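Local atomic coordinates of beta-fructofuranosidase (Bifidobacterium adolescentis, PDB entry 6NOB), a protein that probably hydrolyses beta-D-fructofuranosides such as sucrose, releasing fructose, as a beta-fructofuranosidase of glycoside hydrolase family 32. Residues G317-Y322 with G326-D331; E204-V209 with A216-L221; G140-F145 with N445-V450. One frame throughout, in Å; residues are numbered along the deposited sequence.

Contact 1: G317-Y322 with G326-D331; sequences GGWFTY and GKPGVD
Pro328 packs over one face of the Trp319 indole where the loop after strand 319-320 folds back on that strand and closes with a type II beta turn, Lys327 to Val330, at the surface of the family 32 beta-propeller. Pro328 CB lies over the five-membered part of the indole, 3.6 Å from its centroid and 18° off the normal, a clear CH-pi contact; CD of the same proline ring reaches across toward CE2. The edge of the indole is used as well. NE1 donates to Gly326 O at 3.0 Å, nearly in the ring plane although well above the plane of the carbonyl, so one aromatic side chain holds the loop by a face and by an N-H together. Its first torsion, 64°, places CG between the backbone N and the carbonyl carbon and brings the ring across the loop. Two residues on, Thr321 OG1 packs 3.2 Å from Gly326 CA, and the hydroxyl's hydrogen bond is to Ser323 O within the short connection.

Further out, strand 385-396 supports both parts: Trp319 and Thr321 pair with it through their backbones, and Arg396 NH1 is a second donor to Gly326 O. The turn itself is the classical Pro-Gly kind, Gly329 supplying the positive phi (90°) of its third position. At the far end of the contact the edge of the Phe320 ring faces Asp331, CD2 lying 3.6 Å from its backbone O. Beside it a water bridges the two segments, accepting from Tyr322 N at 3.0 Å and donating to Asp331 OD2 at 2.8 Å.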
loop_
_atom_site.group_PDB
_atom_site.type_symbol
_atom_site.label_atom_id
_atom_site.label_comp_id
_atom_site.label_asym_id
_atom_site.label_seq_id
_atom_site.Cartn_x
_atom_site.Cartn_y
_atom_site.Cartn_z
ATOM N N GLY A 317 5.569 11.561 21.943
ATOM C CA GLY A 317 6.426 12.709 22.173
ATOM C C GLY A 317 7.038 13.335 20.940
ATOM O O GLY A 317 8.129 13.907 21.024
ATOM N N GLY A 318 6.365 13.257 19.802
ATOM C CA GLY A 318 6.855 13.837 18.568
ATOM C C GLY A 318 6.387 15.260 18.358
ATOM O O GLY A 318 6.131 16.004 19.311
ATOM N N TRP A 319 6.266 15.647 17.088
ATOM C CA TRP A 319 5.893 17.013 16.747
ATOM C C TRP A 319 5.110 17.029 15.442
ATOM O O TRP A 319 5.106 16.059 14.680
ATOM C CB TRP A 319 7.122 17.925 16.641
ATOM C CG TRP A 319 8.079 17.568 15.532
ATOM C CD1 TRP A 319 8.069 18.050 14.254
ATOM C CD2 TRP A 319 9.202 16.677 15.615
ATOM N NE1 TRP A 319 9.108 17.506 13.534
ATOM C CE2 TRP A 319 9.818 16.662 14.346
ATOM C CE3 TRP A 319 9.739 15.886 16.635
ATOM C CZ2 TRP A 319 10.944 15.889 14.071
ATOM C CZ3 TRP A 319 10.860 15.118 16.360
ATOM C CH2 TRP A 319 11.449 15.127 15.088
ATOM N N PHE A 320 4.447 18.158 15.197
ATOM C CA PHE A 320 3.628 18.352 14.009
ATOM C C PHE A 320 4.443 19.010 12.901
ATOM O O PHE A 320 5.189 19.961 13.145
ATOM C CB PHE A 320 2.409 19.215 14.346
ATOM C CG PHE A 320 1.644 19.693 13.142
ATOM C CD1 PHE A 320 0.660 18.901 12.576
ATOM C CD2 PHE A 320 1.898 20.939 12.587
ATOM C CE1 PHE A 320 -0.050 19.337 11.470
ATOM C CE2 PHE A 320 1.195 21.379 11.482
ATOM C CZ PHE A 320 0.218 20.577 10.923
ATOM N N THR A 321 4.277 18.505 11.678
ATOM C CA THR A 321 4.945 19.043 10.497
ATOM C C THR A 321 4.307 18.428 9.261
ATOM O O THR A 321 3.957 17.247 9.277
ATOM C CB THR A 321 6.452 18.744 10.523
ATOM O OG1 THR A 321 7.021 19.019 9.238
ATOM C CG2 THR A 321 6.714 17.287 10.899
ATOM N N TYR A 322 4.146 19.220 8.195
ATOM C CA TYR A 322 3.534 18.610 7.023
ATOM C C TYR A 322 4.553 18.043 6.037
ATOM O O TYR A 322 4.150 17.527 4.990
ATOM C CB TYR A 322 2.568 19.573 6.312
ATOM C CG TYR A 322 2.940 21.035 6.225
ATOM C CD1 TYR A 322 3.808 21.496 5.247
ATOM C CD2 TYR A 322 2.358 21.965 7.078
ATOM C CE1 TYR A 322 4.123 22.836 5.147
ATOM C CE2 TYR A 322 2.667 23.307 6.989
ATOM C CZ TYR A 322 3.550 23.738 6.020
ATOM O OH TYR A 322 3.860 25.077 5.926
ATOM N N GLY A 326 10.461 17.975 8.039
ATOM C CA GLY A 326 10.189 19.179 8.804
ATOM C C GLY A 326 10.671 19.058 10.237
ATOM O O GLY A 326 10.479 18.034 10.899
ATOM N N LYS A 327 11.310 20.117 10.717
ATOM C CA LYS A 327 11.840 20.173 12.068
ATOM C C LYS A 327 10.786 20.701 13.036
ATOM O O LYS A 327 9.817 21.348 12.624
ATOM C CB LYS A 327 13.097 21.043 12.094
ATOM C CG LYS A 327 14.177 20.553 11.133
ATOM C CD LYS A 327 15.362 21.507 11.056
ATOM C CE LYS A 327 15.555 22.049 9.642
ATOM N NZ LYS A 327 15.958 20.975 8.687
ATOM N N PRO A 328 10.932 20.421 14.333
ATOM C CA PRO A 328 9.871 20.775 15.283
ATOM C C PRO A 328 9.775 22.272 15.527
ATOM O O PRO A 328 10.765 23.007 15.475
ATOM C CB PRO A 328 10.275 20.033 16.564
ATOM C CG PRO A 328 11.734 19.798 16.429
ATOM C CD PRO A 328 12.004 19.632 14.969
ATOM N N GLY A 329 8.546 22.719 15.789
ATOM C CA GLY A 329 8.276 24.087 16.171
ATOM C C GLY A 329 8.001 25.044 15.032
ATOM O O GLY A 329 7.612 26.190 15.293
ATOM N N VAL A 330 8.183 24.615 13.783
ATOM C CA VAL A 330 8.052 25.530 12.651
ATOM C C VAL A 330 6.596 25.932 12.453
ATOM O O VAL A 330 6.252 27.120 12.464
ATOM C CB VAL A 330 8.634 24.897 11.376
ATOM C CG1 VAL A 330 8.390 25.796 10.177
ATOM C CG2 VAL A 330 10.122 24.633 11.552
ATOM N N ASP A 331 5.720 24.949 12.274
ATOM C CA ASP A 331 4.319 25.193 11.975
ATOM C C ASP A 331 3.436 24.637 13.084
ATOM O O ASP A 331 3.835 23.746 13.839
ATOM C CB ASP A 331 3.938 24.581 10.622
ATOM C CG ASP A 331 4.679 25.229 9.471
ATOM O OD1 ASP A 331 4.913 26.456 9.537
ATOM O OD2 ASP A 331 5.043 24.518 8.512
HETATM O O HOH W 1 5.623 21.779 8.764
#

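Contact 2: E204-V209 with A216-L221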
loop_
_atom_site.group_PDB
_atom_site.type_symbol
_atom_site.label_atom_id
_atom_site.label_comp_id
_atom_site.label_asym_id
_atom_site.label_seq_id
_atom_site.Cartn_x
_atom_site.Cartn_y
_atom_site.Cartn_z
ATOM N N GLU A 204 -25.213 -13.268 -4.411
ATOM C CA GLU A 204 -25.975 -12.530 -5.413
ATOM C C GLU A 204 -27.028 -11.608 -4.803
ATOM O O GLU A 204 -27.539 -10.734 -5.511
ATOM C CB GLU A 204 -26.630 -13.502 -6.399
ATOM C CG GLU A 204 -27.923 -14.137 -5.913
ATOM C CD GLU A 204 -27.707 -15.491 -5.255
ATOM O OE1 GLU A 204 -26.597 -15.735 -4.736
ATOM O OE2 GLU A 204 -28.652 -16.312 -5.264
ATOM N N HIS A 205 -27.355 -11.769 -3.520
ATOM C CA HIS A 205 -28.272 -10.867 -2.832
ATOM C C HIS A 205 -27.542 -9.921 -1.882
ATOM O O HIS A 205 -28.176 -9.315 -1.011
ATOM C CB HIS A 205 -29.337 -11.663 -2.077
ATOM C CG HIS A 205 -30.129 -12.587 -2.950
ATOM N ND1 HIS A 205 -30.089 -13.957 -2.813
ATOM C CD2 HIS A 205 -30.978 -12.336 -3.975
ATOM C CE1 HIS A 205 -30.881 -14.512 -3.713
ATOM N NE2 HIS A 205 -31.431 -13.550 -4.431
ATOM N N ASP A 206 -26.222 -9.793 -2.034
ATOM C CA ASP A 206 -25.366 -8.910 -1.245
ATOM C C ASP A 206 -25.236 -9.344 0.212
ATOM O O ASP A 206 -24.869 -8.533 1.070
ATOM C CB ASP A 206 -25.838 -7.450 -1.323
ATOM C CG ASP A 206 -25.584 -6.830 -2.685
ATOM O OD1 ASP A 206 -24.405 -6.725 -3.082
ATOM O OD2 ASP A 206 -26.562 -6.460 -3.365
ATOM N N ASN A 207 -25.522 -10.608 0.520
ATOM C CA ASN A 207 -25.186 -11.141 1.837
ATOM C C ASN A 207 -23.686 -11.400 1.914
ATOM O O ASN A 207 -23.143 -12.097 1.052
ATOM C CB ASN A 207 -25.927 -12.443 2.120
ATOM C CG ASN A 207 -27.421 -12.270 2.153
ATOM O OD1 ASN A 207 -27.961 -11.620 3.048
ATOM N ND2 ASN A 207 -28.108 -12.877 1.191
ATOM N N PRO A 208 -22.992 -10.860 2.914
ATOM C CA PRO A 208 -21.574 -11.202 3.085
ATOM C C PRO A 208 -21.401 -12.698 3.309
ATOM O O PRO A 208 -22.065 -13.300 4.158
ATOM C CB PRO A 208 -21.158 -10.385 4.314
ATOM C CG PRO A 208 -22.142 -9.264 4.374
ATOM C CD PRO A 208 -23.435 -9.835 3.872
ATOM N N VAL A 209 -20.522 -13.303 2.508
ATOM C CA VAL A 209 -20.211 -14.725 2.587
ATOM C C VAL A 209 -18.708 -14.901 2.419
ATOM O O VAL A 209 -17.987 -13.975 2.041
ATOM C CB VAL A 209 -20.959 -15.559 1.523
ATOM C CG1 VAL A 209 -22.466 -15.455 1.704
ATOM C CG2 VAL A 209 -20.550 -15.115 0.129
ATOM N N ALA A 216 -19.712 -12.061 -6.042
ATOM C CA ALA A 216 -19.171 -10.777 -6.457
ATOM C C ALA A 216 -18.361 -10.189 -5.312
ATOM O O ALA A 216 -18.519 -10.577 -4.151
ATOM C CB ALA A 216 -20.280 -9.806 -6.880
ATOM N N ILE A 217 -17.483 -9.253 -5.661
ATOM C CA ILE A 217 -16.774 -8.426 -4.689
ATOM C C ILE A 217 -17.495 -7.091 -4.609
ATOM O O ILE A 217 -17.658 -6.406 -5.627
ATOM C CB ILE A 217 -15.303 -8.213 -5.080
ATOM C CG1 ILE A 217 -14.588 -9.535 -5.344
ATOM C CG2 ILE A 217 -14.576 -7.422 -4.001
ATOM C CD1 ILE A 217 -13.220 -9.345 -5.977
ATOM N N ARG A 218 -17.925 -6.709 -3.412
ATOM C CA ARG A 218 -18.433 -5.366 -3.180
ATOM C C ARG A 218 -17.314 -4.506 -2.612
ATOM O O ARG A 218 -16.698 -4.862 -1.602
ATOM C CB ARG A 218 -19.636 -5.359 -2.235
ATOM C CG ARG A 218 -20.186 -3.955 -2.009
ATOM C CD ARG A 218 -21.610 -3.951 -1.474
ATOM N NE ARG A 218 -22.585 -4.452 -2.441
ATOM C CZ ARG A 218 -23.009 -3.773 -3.503
ATOM N NH1 ARG A 218 -22.531 -2.560 -3.758
ATOM N NH2 ARG A 218 -23.906 -4.312 -4.319
ATOM N N LEU A 219 -17.054 -3.380 -3.264
ATOM C CA LEU A 219 -16.023 -2.451 -2.838
ATOM C C LEU A 219 -16.666 -1.206 -2.254
ATOM O O LEU A 219 -17.704 -0.748 -2.739
ATOM C CB LEU A 219 -15.109 -2.081 -4.004
ATOM C CG LEU A 219 -14.501 -3.374 -4.543
ATOM C CD1 LEU A 219 -14.785 -3.540 -6.026
ATOM C CD2 LEU A 219 -13.017 -3.441 -4.239
ATOM N N TYR A 220 -16.059 -0.688 -1.191
ATOM C CA TYR A 220 -16.415 0.600 -0.608
ATOM C C TYR A 220 -15.174 1.477 -0.669
ATOM O O TYR A 220 -14.134 1.111 -0.116
ATOM C CB TYR A 220 -16.896 0.446 0.837
ATOM C CG TYR A 220 -18.182 -0.335 0.990
ATOM C CD1 TYR A 220 -19.410 0.315 0.995
ATOM C CD2 TYR A 220 -18.170 -1.718 1.145
ATOM C CE1 TYR A 220 -20.590 -0.386 1.140
ATOM C CE2 TYR A 220 -19.348 -2.431 1.289
ATOM C CZ TYR A 220 -20.555 -1.757 1.287
ATOM O OH TYR A 220 -21.736 -2.451 1.432
ATOM N N LEU A 221 -15.276 2.621 -1.343
ATOM C CA LEU A 221 -14.111 3.460 -1.583
ATOM C C LEU A 221 -14.466 4.926 -1.382
ATOM O O LEU A 221 -15.636 5.304 -1.283
ATOM C CB LEU A 221 -13.544 3.248 -2.992
ATOM C CG LEU A 221 -14.432 3.711 -4.150
ATOM C CD1 LEU A 221 -13.601 4.409 -5.215
ATOM C CD2 LEU A 221 -15.189 2.535 -4.746
#
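Asp206 OD1 is gripped twice by one arginine: Arg218 NH2 donates to it at 2.8 Å, and Arg218 NE donates to the same oxygen at 3.0 Å. This salt bridge is side-on, but it differs from the textbook form in which two nitrogens meet two carboxylate oxygens. Here both N-H groups converge on a single atom, which lies in the guanidinium plane, at its edge. The carboxylate is turned 57° against that plane, and both nitrogens come to OD1 from above one face of it. Neither bond is straight: the angle at the hydrogen is 152° for NH2 and 141° for NE, as expected when two donors share one acceptor. Asp206 OD2 is left farther off, 3.5 Å from Arg218 NH2.

Arg218 leaves its strand extended, CG anti to the backbone N, and then bends at chi3, which turns NE and NH2 together to the loop. Its third nitrogen, NH1, is hydrogen-bonded to Thr240 OG1, so every guanidinium nitrogen has an acceptor and the rotation of the group is fixed from two directions. On the other partner, the backbone of Asp206 is also hydrogen-bonded to Leu350, which follows strand 337-347.

The pair ties the loop that joins antiparallel strands 190-202 and 216-227 back to the second of them, within one four-stranded sheet of the propeller. Strand 235-243 lies alongside, where Leu242 touches both Asp206 and Arg218; on the other side of strand 216-227, strand 190-202 pairs with it, Val200 being backbone-bonded to Arg218.

Contact 3: G140-F145 with N445-V450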
loop_
_atom_site.group_PDB
_atom_site.type_symbol
_atom_site.label_atom_id
_atom_site.label_comp_id
_atom_site.label_asym_id
_atom_site.label_seq_id
_atom_site.Cartn_x
_atom_site.Cartn_y
_atom_site.Cartn_z
ATOM N N GLY A 140 -11.309 -18.377 -4.863
ATOM C CA GLY A 140 -10.042 -19.072 -4.895
ATOM C C GLY A 140 -8.819 -18.211 -5.132
ATOM O O GLY A 140 -7.697 -18.730 -5.059
ATOM N N ARG A 141 -8.982 -16.921 -5.408
ATOM C CA ARG A 141 -7.858 -16.053 -5.718
ATOM C C ARG A 141 -7.777 -14.901 -4.726
ATOM O O ARG A 141 -8.793 -14.433 -4.205
ATOM C CB ARG A 141 -7.967 -15.491 -7.138
ATOM C CG ARG A 141 -8.029 -16.543 -8.231
ATOM C CD ARG A 141 -8.301 -15.894 -9.578
ATOM N NE ARG A 141 -9.047 -16.770 -10.475
ATOM C CZ ARG A 141 -8.498 -17.461 -11.467
ATOM N NH1 ARG A 141 -9.253 -18.235 -12.235
ATOM N NH2 ARG A 141 -7.192 -17.377 -11.692
ATOM N N TYR A 142 -6.550 -14.454 -4.465
ATOM C CA TYR A 142 -6.314 -13.239 -3.698
ATOM C C TYR A 142 -6.301 -12.050 -4.648
ATOM O O TYR A 142 -5.622 -12.082 -5.680
ATOM C CB TYR A 142 -4.991 -13.316 -2.936
ATOM C CG TYR A 142 -4.885 -14.491 -1.991
ATOM C CD1 TYR A 142 -5.463 -14.446 -0.730
ATOM C CD2 TYR A 142 -4.203 -15.644 -2.359
ATOM C CE1 TYR A 142 -5.366 -15.515 0.138
ATOM C CE2 TYR A 142 -4.101 -16.719 -1.497
ATOM C CZ TYR A 142 -4.686 -16.648 -0.250
ATOM O OH TYR A 142 -4.591 -17.713 0.614
ATOM N N HIS A 143 -7.048 -11.008 -4.301
ATOM C CA HIS A 143 -7.204 -9.839 -5.152
ATOM C C HIS A 143 -6.520 -8.641 -4.514
ATOM O O HIS A 143 -6.769 -8.325 -3.346
ATOM C CB HIS A 143 -8.681 -9.534 -5.404
ATOM C CG HIS A 143 -9.300 -10.397 -6.457
ATOM N ND1 HIS A 143 -9.514 -9.960 -7.747
ATOM C CD2 HIS A 143 -9.735 -11.679 -6.418
ATOM C CE1 HIS A 143 -10.064 -10.932 -8.453
ATOM N NE2 HIS A 143 -10.208 -11.986 -7.670
ATOM N N LEU A 144 -5.666 -7.980 -5.287
ATOM C CA LEU A 144 -4.946 -6.792 -4.847
ATOM C C LEU A 144 -5.297 -5.643 -5.782
ATOM O O LEU A 144 -4.915 -5.653 -6.958
ATOM C CB LEU A 144 -3.439 -7.045 -4.830
ATOM C CG LEU A 144 -2.524 -5.835 -4.653
ATOM C CD1 LEU A 144 -2.792 -5.141 -3.327
ATOM C CD2 LEU A 144 -1.074 -6.272 -4.749
ATOM N N PHE A 145 -6.039 -4.670 -5.270
ATOM C CA PHE A 145 -6.224 -3.398 -5.951
ATOM C C PHE A 145 -5.256 -2.382 -5.361
ATOM O O PHE A 145 -4.709 -2.577 -4.271
ATOM C CB PHE A 145 -7.667 -2.898 -5.822
ATOM C CG PHE A 145 -8.702 -3.867 -6.338
ATOM C CD1 PHE A 145 -9.184 -4.888 -5.532
ATOM C CD2 PHE A 145 -9.203 -3.745 -7.626
ATOM C CE1 PHE A 145 -10.138 -5.772 -6.006
ATOM C CE2 PHE A 145 -10.158 -4.627 -8.105
ATOM C CZ PHE A 145 -10.625 -5.640 -7.295
ATOM N N ASN A 445 -9.600 -19.101 5.432
ATOM C CA ASN A 445 -9.284 -19.858 6.634
ATOM C C ASN A 445 -9.191 -18.981 7.877
ATOM O O ASN A 445 -8.744 -19.457 8.925
ATOM C CB ASN A 445 -7.981 -20.632 6.441
ATOM C CG ASN A 445 -8.102 -21.721 5.391
ATOM O OD1 ASN A 445 -7.275 -21.823 4.486
ATOM N ND2 ASN A 445 -9.141 -22.544 5.508
ATOM N N GLY A 446 -9.602 -17.718 7.789
ATOM C CA GLY A 446 -9.589 -16.839 8.938
ATOM C C GLY A 446 -8.257 -16.193 9.251
ATOM O O GLY A 446 -8.162 -15.473 10.255
ATOM N N ARG A 447 -7.227 -16.433 8.440
ATOM C CA ARG A 447 -5.961 -15.732 8.603
ATOM C C ARG A 447 -6.158 -14.237 8.400
ATOM O O ARG A 447 -6.779 -13.811 7.423
ATOM C CB ARG A 447 -4.934 -16.252 7.599
ATOM C CG ARG A 447 -4.011 -17.329 8.114
ATOM C CD ARG A 447 -2.828 -17.505 7.173
ATOM N NE ARG A 447 -3.227 -17.411 5.771
ATOM C CZ ARG A 447 -2.397 -17.573 4.746
ATOM N NH1 ARG A 447 -1.116 -17.846 4.961
ATOM N NH2 ARG A 447 -2.845 -17.468 3.503
ATOM N N ARG A 448 -5.625 -13.439 9.323
ATOM C CA ARG A 448 -5.627 -11.986 9.192
ATOM C C ARG A 448 -4.330 -11.568 8.505
ATOM O O ARG A 448 -3.242 -11.735 9.065
ATOM C CB ARG A 448 -5.779 -11.323 10.559
ATOM C CG ARG A 448 -5.662 -9.804 10.547
ATOM C CD ARG A 448 -6.691 -9.160 9.627
ATOM N NE ARG A 448 -8.065 -9.536 9.957
ATOM C CZ ARG A 448 -9.143 -8.984 9.406
ATOM N NH1 ARG A 448 -10.358 -9.385 9.759
ATOM N NH2 ARG A 448 -9.007 -8.032 8.494
ATOM N N ILE A 449 -4.447 -11.029 7.293
ATOM C CA ILE A 449 -3.304 -10.705 6.447
ATOM C C ILE A 449 -3.345 -9.222 6.117
ATOM O O ILE A 449 -4.401 -8.694 5.754
ATOM C CB ILE A 449 -3.305 -11.550 5.159
ATOM C CG1 ILE A 449 -3.383 -13.038 5.508
ATOM C CG2 ILE A 449 -2.073 -11.247 4.321
ATOM C CD1 ILE A 449 -3.757 -13.924 4.341
ATOM N N VAL A 450 -2.195 -8.556 6.222
ATOM C CA VAL A 450 -2.093 -7.117 6.010
ATOM C C VAL A 450 -1.059 -6.834 4.925
ATOM O O VAL A 450 -0.001 -7.472 4.874
ATOM C CB VAL A 450 -1.735 -6.378 7.321
ATOM C CG1 VAL A 450 -0.459 -6.940 7.931
ATOM C CG2 VAL A 450 -1.616 -4.872 7.088
#
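Tyr142 and Ile449 mark the nearest backbone approach, 10.9 Å between their CA atoms, a spacing that rules out direct strand pairing and leaves the meeting to side chains. The strands concerned, 141-149 and 448-454, are separated within a curled sheet by strands 127-138 and 468-481, consistent with the closure of a five-bladed propeller, in which the last sheet comes round to the first. Tyr142 points across this gap, its CG anti to the carbonyl carbon (chi1 -58°). At the end of its ring OH lies 3.4 Å from Arg447 NH2, near the guanidinium plane and at its edge; ring and guanidinium are turned 57° against each other. Arg447 arrives there by a bend at chi3. Ile449 CD1 is the next approach, 4.8 Å from Tyr142 CE1, and Phe441 of strand 435-442 touches both Tyr142 and Ile449.

The stronger claims on the guanidinium lie elsewhere. Its NE forms a salt bridge with Asp443 OD2, and its NH1 does so with Glu492 OE1 of helix 491-497; NH2 too has a hydrogen-bond partner, in a residue flanking the contact. The phenol is thus a secondary neighbour of a group held by two carboxylates, which would probably offset the positive charge of the arginine in full, so any polarisation of the tyrosine hydroxyl is likely to be modest.

Overall arrangement
Along the chain contact 3 opens first and closes last, and contacts 2 and 1 follow one another inside the 300-residue span it bounds. That span covers most of the propeller, so contact 3 brings an early strand of the propeller to a late one, whereas the other two are local: contact 2 secures a loop within one sheet, contact 1 a surface loop beside strand 385-396. Contacts 2 and 3 are neighbours, with centres about 15 Å apart, and their strands pack together through Ile217 on His143 and Leu219 on Phe145. Contact 1 lies on the opposite side of the chain's centre, its own centre about 42 Å from that of contact 2 and about 37 Å from that of contact 3.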